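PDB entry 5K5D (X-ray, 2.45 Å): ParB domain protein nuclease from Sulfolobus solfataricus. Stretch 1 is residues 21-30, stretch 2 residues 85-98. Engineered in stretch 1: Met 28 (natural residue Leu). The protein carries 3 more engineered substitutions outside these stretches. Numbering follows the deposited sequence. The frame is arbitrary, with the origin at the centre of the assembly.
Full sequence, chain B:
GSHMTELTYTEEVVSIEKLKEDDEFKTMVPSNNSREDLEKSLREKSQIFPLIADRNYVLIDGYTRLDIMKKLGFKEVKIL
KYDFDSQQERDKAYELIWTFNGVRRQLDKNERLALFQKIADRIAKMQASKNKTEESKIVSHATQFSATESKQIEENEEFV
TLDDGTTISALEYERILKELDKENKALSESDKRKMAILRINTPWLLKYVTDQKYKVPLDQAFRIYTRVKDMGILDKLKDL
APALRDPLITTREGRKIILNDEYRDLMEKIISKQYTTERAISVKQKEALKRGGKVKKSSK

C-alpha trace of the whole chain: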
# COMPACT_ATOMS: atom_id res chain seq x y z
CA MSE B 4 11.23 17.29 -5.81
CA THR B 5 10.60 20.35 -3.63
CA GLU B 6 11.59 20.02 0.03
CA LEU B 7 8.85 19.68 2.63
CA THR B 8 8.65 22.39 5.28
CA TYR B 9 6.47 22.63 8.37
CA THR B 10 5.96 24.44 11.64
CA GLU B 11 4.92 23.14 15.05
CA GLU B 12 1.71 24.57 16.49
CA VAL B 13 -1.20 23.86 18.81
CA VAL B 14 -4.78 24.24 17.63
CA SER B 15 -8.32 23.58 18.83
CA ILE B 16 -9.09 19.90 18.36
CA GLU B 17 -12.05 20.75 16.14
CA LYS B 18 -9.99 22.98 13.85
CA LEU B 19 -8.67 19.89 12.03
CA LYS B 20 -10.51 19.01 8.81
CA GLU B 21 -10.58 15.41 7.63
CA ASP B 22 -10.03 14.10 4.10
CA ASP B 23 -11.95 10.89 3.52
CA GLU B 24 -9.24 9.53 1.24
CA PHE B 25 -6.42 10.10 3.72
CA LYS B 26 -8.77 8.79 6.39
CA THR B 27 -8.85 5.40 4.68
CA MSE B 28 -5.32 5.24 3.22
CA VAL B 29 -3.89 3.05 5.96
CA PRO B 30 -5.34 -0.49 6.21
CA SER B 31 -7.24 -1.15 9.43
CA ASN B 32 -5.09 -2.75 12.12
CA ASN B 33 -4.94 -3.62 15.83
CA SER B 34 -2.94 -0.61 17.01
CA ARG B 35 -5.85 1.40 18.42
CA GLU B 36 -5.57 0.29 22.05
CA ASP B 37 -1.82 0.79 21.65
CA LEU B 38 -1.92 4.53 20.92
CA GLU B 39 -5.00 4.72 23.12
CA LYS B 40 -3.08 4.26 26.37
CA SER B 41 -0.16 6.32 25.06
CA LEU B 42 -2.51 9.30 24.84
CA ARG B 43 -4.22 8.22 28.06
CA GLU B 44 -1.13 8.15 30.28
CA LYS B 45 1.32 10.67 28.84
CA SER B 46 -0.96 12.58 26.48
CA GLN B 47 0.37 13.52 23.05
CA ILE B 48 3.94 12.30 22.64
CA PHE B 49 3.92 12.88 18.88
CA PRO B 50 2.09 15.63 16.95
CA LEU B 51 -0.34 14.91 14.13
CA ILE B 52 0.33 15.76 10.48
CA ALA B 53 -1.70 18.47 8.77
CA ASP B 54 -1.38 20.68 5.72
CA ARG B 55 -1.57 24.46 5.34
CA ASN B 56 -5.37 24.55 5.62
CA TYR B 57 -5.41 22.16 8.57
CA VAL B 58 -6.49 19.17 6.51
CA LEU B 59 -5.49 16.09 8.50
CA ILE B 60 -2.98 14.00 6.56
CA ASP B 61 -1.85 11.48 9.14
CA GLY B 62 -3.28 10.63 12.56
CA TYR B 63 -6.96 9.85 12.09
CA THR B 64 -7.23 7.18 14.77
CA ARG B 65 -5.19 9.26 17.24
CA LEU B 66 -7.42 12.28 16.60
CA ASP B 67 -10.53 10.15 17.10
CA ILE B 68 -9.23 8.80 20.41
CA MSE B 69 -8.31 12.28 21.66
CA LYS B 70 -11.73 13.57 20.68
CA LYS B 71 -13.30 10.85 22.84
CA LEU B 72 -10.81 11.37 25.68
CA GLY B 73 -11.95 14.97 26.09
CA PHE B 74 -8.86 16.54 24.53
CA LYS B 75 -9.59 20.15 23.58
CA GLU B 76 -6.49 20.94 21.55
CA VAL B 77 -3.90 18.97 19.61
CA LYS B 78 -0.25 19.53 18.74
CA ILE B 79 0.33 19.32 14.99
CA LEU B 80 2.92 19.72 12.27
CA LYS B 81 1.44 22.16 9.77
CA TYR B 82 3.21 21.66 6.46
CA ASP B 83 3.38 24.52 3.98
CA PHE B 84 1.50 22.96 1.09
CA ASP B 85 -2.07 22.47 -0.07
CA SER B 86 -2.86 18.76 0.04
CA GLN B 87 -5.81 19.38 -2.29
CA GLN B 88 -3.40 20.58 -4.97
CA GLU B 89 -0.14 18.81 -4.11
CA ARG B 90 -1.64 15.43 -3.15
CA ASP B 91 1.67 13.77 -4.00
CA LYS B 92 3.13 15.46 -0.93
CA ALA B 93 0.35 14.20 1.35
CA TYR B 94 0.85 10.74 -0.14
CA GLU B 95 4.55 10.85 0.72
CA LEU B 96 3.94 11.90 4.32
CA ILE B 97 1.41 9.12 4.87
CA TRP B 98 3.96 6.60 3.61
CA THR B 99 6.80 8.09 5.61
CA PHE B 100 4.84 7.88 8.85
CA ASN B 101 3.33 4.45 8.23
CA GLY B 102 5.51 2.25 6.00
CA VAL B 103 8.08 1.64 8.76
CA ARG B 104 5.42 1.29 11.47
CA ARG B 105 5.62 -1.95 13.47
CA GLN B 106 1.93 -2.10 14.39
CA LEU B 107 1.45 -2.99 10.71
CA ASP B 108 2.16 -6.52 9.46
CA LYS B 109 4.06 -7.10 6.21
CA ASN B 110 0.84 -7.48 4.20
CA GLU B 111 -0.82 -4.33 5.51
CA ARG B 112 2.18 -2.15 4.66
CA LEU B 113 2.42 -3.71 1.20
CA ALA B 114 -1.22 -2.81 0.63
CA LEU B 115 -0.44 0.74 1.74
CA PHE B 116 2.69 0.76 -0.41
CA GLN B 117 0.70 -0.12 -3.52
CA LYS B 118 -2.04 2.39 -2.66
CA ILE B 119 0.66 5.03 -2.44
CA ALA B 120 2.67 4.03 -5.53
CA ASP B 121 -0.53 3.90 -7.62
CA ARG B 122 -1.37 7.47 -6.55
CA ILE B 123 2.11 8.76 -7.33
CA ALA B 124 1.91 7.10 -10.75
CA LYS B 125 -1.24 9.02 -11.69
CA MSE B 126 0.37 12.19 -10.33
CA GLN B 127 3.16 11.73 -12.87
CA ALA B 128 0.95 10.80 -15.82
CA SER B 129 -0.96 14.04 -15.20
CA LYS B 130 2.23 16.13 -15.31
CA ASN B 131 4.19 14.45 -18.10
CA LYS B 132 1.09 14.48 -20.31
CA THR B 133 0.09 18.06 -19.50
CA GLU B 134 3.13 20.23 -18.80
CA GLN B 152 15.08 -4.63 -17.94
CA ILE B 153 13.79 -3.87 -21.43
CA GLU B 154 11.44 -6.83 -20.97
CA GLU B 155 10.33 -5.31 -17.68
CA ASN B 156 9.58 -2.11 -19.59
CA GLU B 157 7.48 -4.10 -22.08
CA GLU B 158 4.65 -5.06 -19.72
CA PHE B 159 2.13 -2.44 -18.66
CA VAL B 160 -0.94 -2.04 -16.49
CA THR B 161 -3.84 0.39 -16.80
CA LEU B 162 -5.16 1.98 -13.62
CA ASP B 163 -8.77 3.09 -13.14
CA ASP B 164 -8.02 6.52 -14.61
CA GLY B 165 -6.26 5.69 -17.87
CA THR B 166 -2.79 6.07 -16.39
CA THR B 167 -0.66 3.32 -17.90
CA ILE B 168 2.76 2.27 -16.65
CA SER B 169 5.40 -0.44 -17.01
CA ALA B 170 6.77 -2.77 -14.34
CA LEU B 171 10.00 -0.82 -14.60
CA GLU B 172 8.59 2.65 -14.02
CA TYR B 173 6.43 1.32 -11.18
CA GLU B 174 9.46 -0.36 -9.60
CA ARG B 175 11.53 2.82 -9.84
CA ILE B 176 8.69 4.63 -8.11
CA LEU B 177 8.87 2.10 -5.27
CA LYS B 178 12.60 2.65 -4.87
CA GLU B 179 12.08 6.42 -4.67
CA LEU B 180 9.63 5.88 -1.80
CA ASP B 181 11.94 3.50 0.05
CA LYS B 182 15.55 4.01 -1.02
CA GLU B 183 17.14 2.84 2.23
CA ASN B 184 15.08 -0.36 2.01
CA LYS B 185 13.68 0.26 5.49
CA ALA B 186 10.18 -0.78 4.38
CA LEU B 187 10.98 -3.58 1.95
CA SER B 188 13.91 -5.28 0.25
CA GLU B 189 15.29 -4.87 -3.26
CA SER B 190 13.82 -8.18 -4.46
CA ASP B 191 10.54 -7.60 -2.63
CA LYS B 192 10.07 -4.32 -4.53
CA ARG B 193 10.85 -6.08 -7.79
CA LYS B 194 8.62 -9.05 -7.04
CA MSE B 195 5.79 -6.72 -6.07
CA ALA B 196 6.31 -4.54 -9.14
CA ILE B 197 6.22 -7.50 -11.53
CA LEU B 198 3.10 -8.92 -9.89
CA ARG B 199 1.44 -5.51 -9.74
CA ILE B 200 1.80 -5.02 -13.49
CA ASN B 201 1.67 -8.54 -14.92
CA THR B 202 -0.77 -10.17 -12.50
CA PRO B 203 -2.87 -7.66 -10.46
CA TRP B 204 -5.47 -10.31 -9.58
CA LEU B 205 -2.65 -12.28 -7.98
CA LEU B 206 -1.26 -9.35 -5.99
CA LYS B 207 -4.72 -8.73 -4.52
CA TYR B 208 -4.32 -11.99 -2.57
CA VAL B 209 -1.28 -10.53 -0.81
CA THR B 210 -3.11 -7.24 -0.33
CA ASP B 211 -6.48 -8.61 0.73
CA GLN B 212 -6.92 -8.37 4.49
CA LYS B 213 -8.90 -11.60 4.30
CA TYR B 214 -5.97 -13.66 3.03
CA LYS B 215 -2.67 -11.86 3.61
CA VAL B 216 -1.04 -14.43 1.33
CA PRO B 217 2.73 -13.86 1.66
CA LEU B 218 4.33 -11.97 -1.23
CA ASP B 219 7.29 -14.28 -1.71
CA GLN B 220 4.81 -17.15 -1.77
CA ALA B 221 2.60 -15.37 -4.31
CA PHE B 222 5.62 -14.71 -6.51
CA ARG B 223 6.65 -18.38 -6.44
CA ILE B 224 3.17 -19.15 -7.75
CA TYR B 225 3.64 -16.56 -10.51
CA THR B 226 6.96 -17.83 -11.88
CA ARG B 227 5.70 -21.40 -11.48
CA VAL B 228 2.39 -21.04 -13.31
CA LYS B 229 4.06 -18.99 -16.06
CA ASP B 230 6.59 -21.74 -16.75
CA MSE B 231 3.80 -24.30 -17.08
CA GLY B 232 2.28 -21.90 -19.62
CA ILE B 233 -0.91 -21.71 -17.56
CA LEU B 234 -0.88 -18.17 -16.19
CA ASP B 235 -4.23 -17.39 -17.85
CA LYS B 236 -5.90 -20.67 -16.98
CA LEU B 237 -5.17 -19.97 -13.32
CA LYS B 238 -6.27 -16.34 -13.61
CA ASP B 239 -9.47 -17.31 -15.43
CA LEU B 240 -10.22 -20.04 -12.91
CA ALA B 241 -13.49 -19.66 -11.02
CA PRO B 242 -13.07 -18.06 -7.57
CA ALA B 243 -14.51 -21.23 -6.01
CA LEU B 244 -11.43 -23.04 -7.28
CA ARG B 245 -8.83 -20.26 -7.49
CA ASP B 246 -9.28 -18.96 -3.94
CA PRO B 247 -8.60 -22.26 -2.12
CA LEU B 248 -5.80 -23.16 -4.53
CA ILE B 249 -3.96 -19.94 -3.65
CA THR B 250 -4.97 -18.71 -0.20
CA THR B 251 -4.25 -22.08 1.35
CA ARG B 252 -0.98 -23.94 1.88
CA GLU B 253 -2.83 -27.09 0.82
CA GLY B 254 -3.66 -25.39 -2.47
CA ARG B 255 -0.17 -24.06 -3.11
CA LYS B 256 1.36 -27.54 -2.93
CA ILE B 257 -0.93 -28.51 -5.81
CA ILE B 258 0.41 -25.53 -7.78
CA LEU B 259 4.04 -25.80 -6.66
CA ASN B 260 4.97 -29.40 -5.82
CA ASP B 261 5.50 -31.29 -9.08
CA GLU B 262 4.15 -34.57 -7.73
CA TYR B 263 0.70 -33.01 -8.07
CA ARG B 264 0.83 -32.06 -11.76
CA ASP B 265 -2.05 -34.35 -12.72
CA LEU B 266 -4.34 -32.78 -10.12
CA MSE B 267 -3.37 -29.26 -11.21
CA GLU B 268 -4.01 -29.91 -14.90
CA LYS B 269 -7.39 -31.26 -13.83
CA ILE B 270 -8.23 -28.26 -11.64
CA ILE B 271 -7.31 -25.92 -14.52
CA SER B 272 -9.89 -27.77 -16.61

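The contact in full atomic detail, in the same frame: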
# COMPACT_ATOMS: atom_id res chain seq x y z
N GLU B 21 -10.96 16.74 8.07
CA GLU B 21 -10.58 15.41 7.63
C GLU B 21 -10.82 15.21 6.14
O GLU B 21 -11.76 15.75 5.57
CB GLU B 21 -11.29 14.34 8.45
CG GLU B 21 -12.77 14.19 8.17
CD GLU B 21 -13.37 13.01 8.90
OE1 GLU B 21 -12.97 12.76 10.06
OE2 GLU B 21 -14.24 12.33 8.32
N ASP B 22 -9.93 14.44 5.51
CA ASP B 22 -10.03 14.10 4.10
C ASP B 22 -10.33 12.62 4.02
O ASP B 22 -9.54 11.79 4.48
CB ASP B 22 -8.72 14.41 3.39
CG ASP B 22 -8.78 14.14 1.91
OD1 ASP B 22 -8.84 15.11 1.12
OD2 ASP B 22 -8.76 12.95 1.52
N ASP B 23 -11.48 12.27 3.46
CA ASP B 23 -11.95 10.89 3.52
C ASP B 23 -11.00 9.90 2.85
O ASP B 23 -10.96 8.73 3.20
CB ASP B 23 -13.36 10.76 2.96
CG ASP B 23 -14.27 9.99 3.88
OD1 ASP B 23 -14.39 8.75 3.70
OD2 ASP B 23 -14.85 10.61 4.80
N GLU B 24 -10.21 10.39 1.89
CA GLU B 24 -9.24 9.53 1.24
C GLU B 24 -8.08 9.23 2.18
O GLU B 24 -7.70 8.08 2.35
CB GLU B 24 -8.71 10.16 -0.05
CG GLU B 24 -7.93 9.18 -0.91
CD GLU B 24 -6.81 9.84 -1.69
OE1 GLU B 24 -6.11 10.70 -1.11
OE2 GLU B 24 -6.62 9.50 -2.87
N PHE B 25 -7.53 10.27 2.79
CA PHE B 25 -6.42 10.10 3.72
C PHE B 25 -6.90 9.29 4.91
O PHE B 25 -6.14 8.52 5.50
CB PHE B 25 -5.88 11.45 4.19
CG PHE B 25 -5.39 12.32 3.07
CD1 PHE B 25 -5.40 13.70 3.19
CD2 PHE B 25 -4.93 11.75 1.88
CE1 PHE B 25 -4.95 14.50 2.15
CE2 PHE B 25 -4.48 12.55 0.85
CZ PHE B 25 -4.49 13.93 0.98
N LYS B 26 -8.17 9.47 5.25
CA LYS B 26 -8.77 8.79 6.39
C LYS B 26 -8.76 7.27 6.21
O LYS B 26 -8.73 6.53 7.19
CB LYS B 26 -10.21 9.27 6.59
CG LYS B 26 -10.95 8.57 7.71
CD LYS B 26 -12.35 9.14 7.86
CE LYS B 26 -13.05 8.61 9.10
NZ LYS B 26 -14.39 9.23 9.28
N THR B 27 -8.76 6.82 4.96
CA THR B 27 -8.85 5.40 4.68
C THR B 27 -7.61 4.85 3.97
O THR B 27 -7.61 3.70 3.54
CB THR B 27 -10.09 5.07 3.83
OG1 THR B 27 -9.96 5.67 2.54
CG2 THR B 27 -11.35 5.58 4.53
N MSE B 28 -6.57 5.67 3.86
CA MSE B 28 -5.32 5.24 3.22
C MSE B 28 -4.72 4.02 3.90
O MSE B 28 -4.40 3.02 3.24
CB MSE B 28 -4.30 6.38 3.21
CG MSE B 28 -4.43 7.33 2.03
SE MSE B 28 -4.29 6.42 0.31
CE MSE B 28 -2.74 5.31 0.68
N VAL B 29 -4.54 4.11 5.21
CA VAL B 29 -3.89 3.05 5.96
C VAL B 29 -4.87 1.93 6.29
O VAL B 29 -5.94 2.18 6.85
CB VAL B 29 -3.24 3.57 7.26
CG1 VAL B 29 -2.73 2.41 8.09
CG2 VAL B 29 -2.11 4.55 6.92
N PRO B 30 -4.50 0.69 5.94
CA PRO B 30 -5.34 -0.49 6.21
C PRO B 30 -5.62 -0.62 7.70
O PRO B 30 -4.73 -0.38 8.52
CB PRO B 30 -4.46 -1.65 5.73
CG PRO B 30 -3.54 -1.05 4.72
CD PRO B 30 -3.25 0.33 5.23
N ASP B 85 -0.65 22.76 0.02
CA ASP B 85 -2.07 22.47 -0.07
C ASP B 85 -2.25 21.04 -0.55
O ASP B 85 -1.97 20.73 -1.70
CB ASP B 85 -2.74 23.45 -1.03
CG ASP B 85 -4.25 23.40 -0.97
OD1 ASP B 85 -4.80 22.31 -0.73
OD2 ASP B 85 -4.89 24.46 -1.15
N SER B 86 -2.71 20.17 0.35
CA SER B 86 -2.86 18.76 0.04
C SER B 86 -3.88 18.53 -1.07
O SER B 86 -3.84 17.50 -1.75
CB SER B 86 -3.30 17.98 1.28
OG SER B 86 -4.62 18.32 1.65
N GLN B 87 -4.78 19.49 -1.26
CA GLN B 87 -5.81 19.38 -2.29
C GLN B 87 -5.26 19.71 -3.67
O GLN B 87 -5.91 19.47 -4.68
CB GLN B 87 -7.01 20.28 -1.97
CG GLN B 87 -7.76 19.87 -0.71
CD GLN B 87 -8.37 18.48 -0.82
OE1 GLN B 87 -8.09 17.60 0.00
NE2 GLN B 87 -9.22 18.27 -1.82
N GLN B 88 -4.05 20.27 -3.71
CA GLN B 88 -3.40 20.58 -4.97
C GLN B 88 -2.12 19.77 -5.16
O GLN B 88 -1.84 19.28 -6.25
CB GLN B 88 -3.10 22.08 -5.07
CG GLN B 88 -4.35 22.95 -5.14
CD GLN B 88 -4.03 24.39 -5.48
OE1 GLN B 88 -3.83 24.74 -6.64
NE2 GLN B 88 -3.99 25.24 -4.46
N GLU B 89 -1.35 19.62 -4.08
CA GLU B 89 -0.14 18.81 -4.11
C GLU B 89 -0.34 17.48 -3.37
O GLU B 89 0.43 17.14 -2.47
CB GLU B 89 1.04 19.58 -3.52
CG GLU B 89 1.55 20.72 -4.39
CD GLU B 89 2.51 21.64 -3.65
OE1 GLU B 89 2.05 22.46 -2.84
OE2 GLU B 89 3.73 21.54 -3.89
N ARG B 90 -1.37 16.73 -3.76
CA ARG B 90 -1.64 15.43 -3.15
C ARG B 90 -0.37 14.60 -2.98
O ARG B 90 -0.17 13.97 -1.95
CB ARG B 90 -2.65 14.65 -3.99
CG ARG B 90 -4.05 15.22 -3.98
CD ARG B 90 -4.81 14.87 -2.71
NE ARG B 90 -5.79 13.82 -2.95
CZ ARG B 90 -6.77 13.52 -2.10
NH1 ARG B 90 -6.89 14.20 -0.97
NH2 ARG B 90 -7.63 12.55 -2.38
N ASP B 91 0.46 14.58 -4.02
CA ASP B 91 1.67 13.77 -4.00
C ASP B 91 2.45 13.95 -2.71
O ASP B 91 3.03 13.00 -2.19
CB ASP B 91 2.55 14.04 -5.23
CG ASP B 91 2.91 15.51 -5.38
OD1 ASP B 91 1.99 16.36 -5.32
OD2 ASP B 91 4.11 15.83 -5.57
N LYS B 92 2.44 15.17 -2.18
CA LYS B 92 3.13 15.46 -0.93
C LYS B 92 2.44 14.81 0.27
O LYS B 92 3.10 14.30 1.17
CB LYS B 92 3.28 16.96 -0.73
CG LYS B 92 4.33 17.60 -1.64
CD LYS B 92 4.41 19.10 -1.40
CE LYS B 92 5.62 19.71 -2.09
NZ LYS B 92 5.58 19.51 -3.56
N ALA B 93 1.11 14.84 0.28
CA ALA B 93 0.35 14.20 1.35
C ALA B 93 0.58 12.69 1.31
O ALA B 93 0.79 12.05 2.33
CB ALA B 93 -1.13 14.51 1.23
N TYR B 94 0.56 12.15 0.09
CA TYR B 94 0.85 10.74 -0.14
C TYR B 94 2.20 10.33 0.44
O TYR B 94 2.33 9.26 1.03
CB TYR B 94 0.81 10.44 -1.63
CG TYR B 94 -0.57 10.57 -2.23
CD1 TYR B 94 -0.75 11.06 -3.52
CD2 TYR B 94 -1.69 10.20 -1.51
CE1 TYR B 94 -2.01 11.19 -4.06
CE2 TYR B 94 -2.96 10.32 -2.04
CZ TYR B 94 -3.11 10.81 -3.32
OH TYR B 94 -4.37 10.92 -3.85
N GLU B 95 3.20 11.18 0.27
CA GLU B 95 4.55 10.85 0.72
C GLU B 95 4.64 10.85 2.24
O GLU B 95 5.26 9.97 2.83
CB GLU B 95 5.58 11.80 0.11
CG GLU B 95 5.81 11.52 -1.37
CD GLU B 95 6.25 12.74 -2.16
OE1 GLU B 95 6.85 13.66 -1.56
OE2 GLU B 95 5.98 12.78 -3.38
N LEU B 96 3.99 11.83 2.86
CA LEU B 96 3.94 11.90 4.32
C LEU B 96 3.27 10.67 4.92
O LEU B 96 3.79 10.09 5.87
CB LEU B 96 3.22 13.18 4.76
CG LEU B 96 4.02 14.45 4.49
CD1 LEU B 96 3.23 15.68 4.89
CD2 LEU B 96 5.35 14.38 5.24
N ILE B 97 2.14 10.27 4.36
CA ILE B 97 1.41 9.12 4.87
C ILE B 97 2.27 7.86 4.80
O ILE B 97 2.19 7.00 5.67
CB ILE B 97 0.10 8.87 4.11
CG1 ILE B 97 -0.91 9.99 4.40
CG2 ILE B 97 -0.50 7.52 4.49
CD1 ILE B 97 -2.13 9.96 3.49
N TRP B 98 3.09 7.76 3.76
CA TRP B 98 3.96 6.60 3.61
C TRP B 98 5.13 6.68 4.58
O TRP B 98 5.54 5.68 5.17
CB TRP B 98 4.49 6.48 2.19
CG TRP B 98 5.50 5.38 2.03
CD1 TRP B 98 6.82 5.51 1.73
CD2 TRP B 98 5.27 3.97 2.20
NE1 TRP B 98 7.42 4.28 1.68
CE2 TRP B 98 6.49 3.32 1.97
CE3 TRP B 98 4.14 3.21 2.52
CZ2 TRP B 98 6.62 1.93 2.05
CZ3 TRP B 98 4.27 1.84 2.60
CH2 TRP B 98 5.50 1.21 2.36

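Side-chain conformation at a contact often reflects the need to bring a distant functional end to its partner, and the packing of Phe 25 against the helix carrying Ala 93, Tyr 94 and Ile 97 illustrates this. The CA-to-CB bond of Phe 25 runs sideways to that helix, yet with chi1 in the m well the ring reaches it and sits as a knob among Arg 90, Ala 93, Tyr 94 and Ile 97. Phe 25 CZ lies 3.4 Å from Ala 93 CB, a tight apolar contact, and Phe 25 CD2 is 3.7 Å from Ile 97 CD1. Ile 97 (m, t) extends that same methyl to the engineered Met 28, whose CG is 3.8 Å from Ile 97 CD1.

Arg 90 also starts sideways, but its bent chain (chi1 and chi2 both m) brings the guanidinium within reach of two acids. Arg 90 NH1 donates to Asp 22 OD1 at 3.0 Å, in a salt bridge near the guanidinium plane. Asp 22, in the t rotamer, meanwhile caps its own helix: Asp 22 OD2 accepts from Glu 24 N (3.0 Å) and Phe 25 N (3.2 Å). Glu 24 OE1 approaches Arg 90 NH2 to 2.7 Å over the guanidinium face, so that this salt bridge rests on charge alone, while Tyr 94 OH donates to Glu 24 OE2 at 2.8 Å.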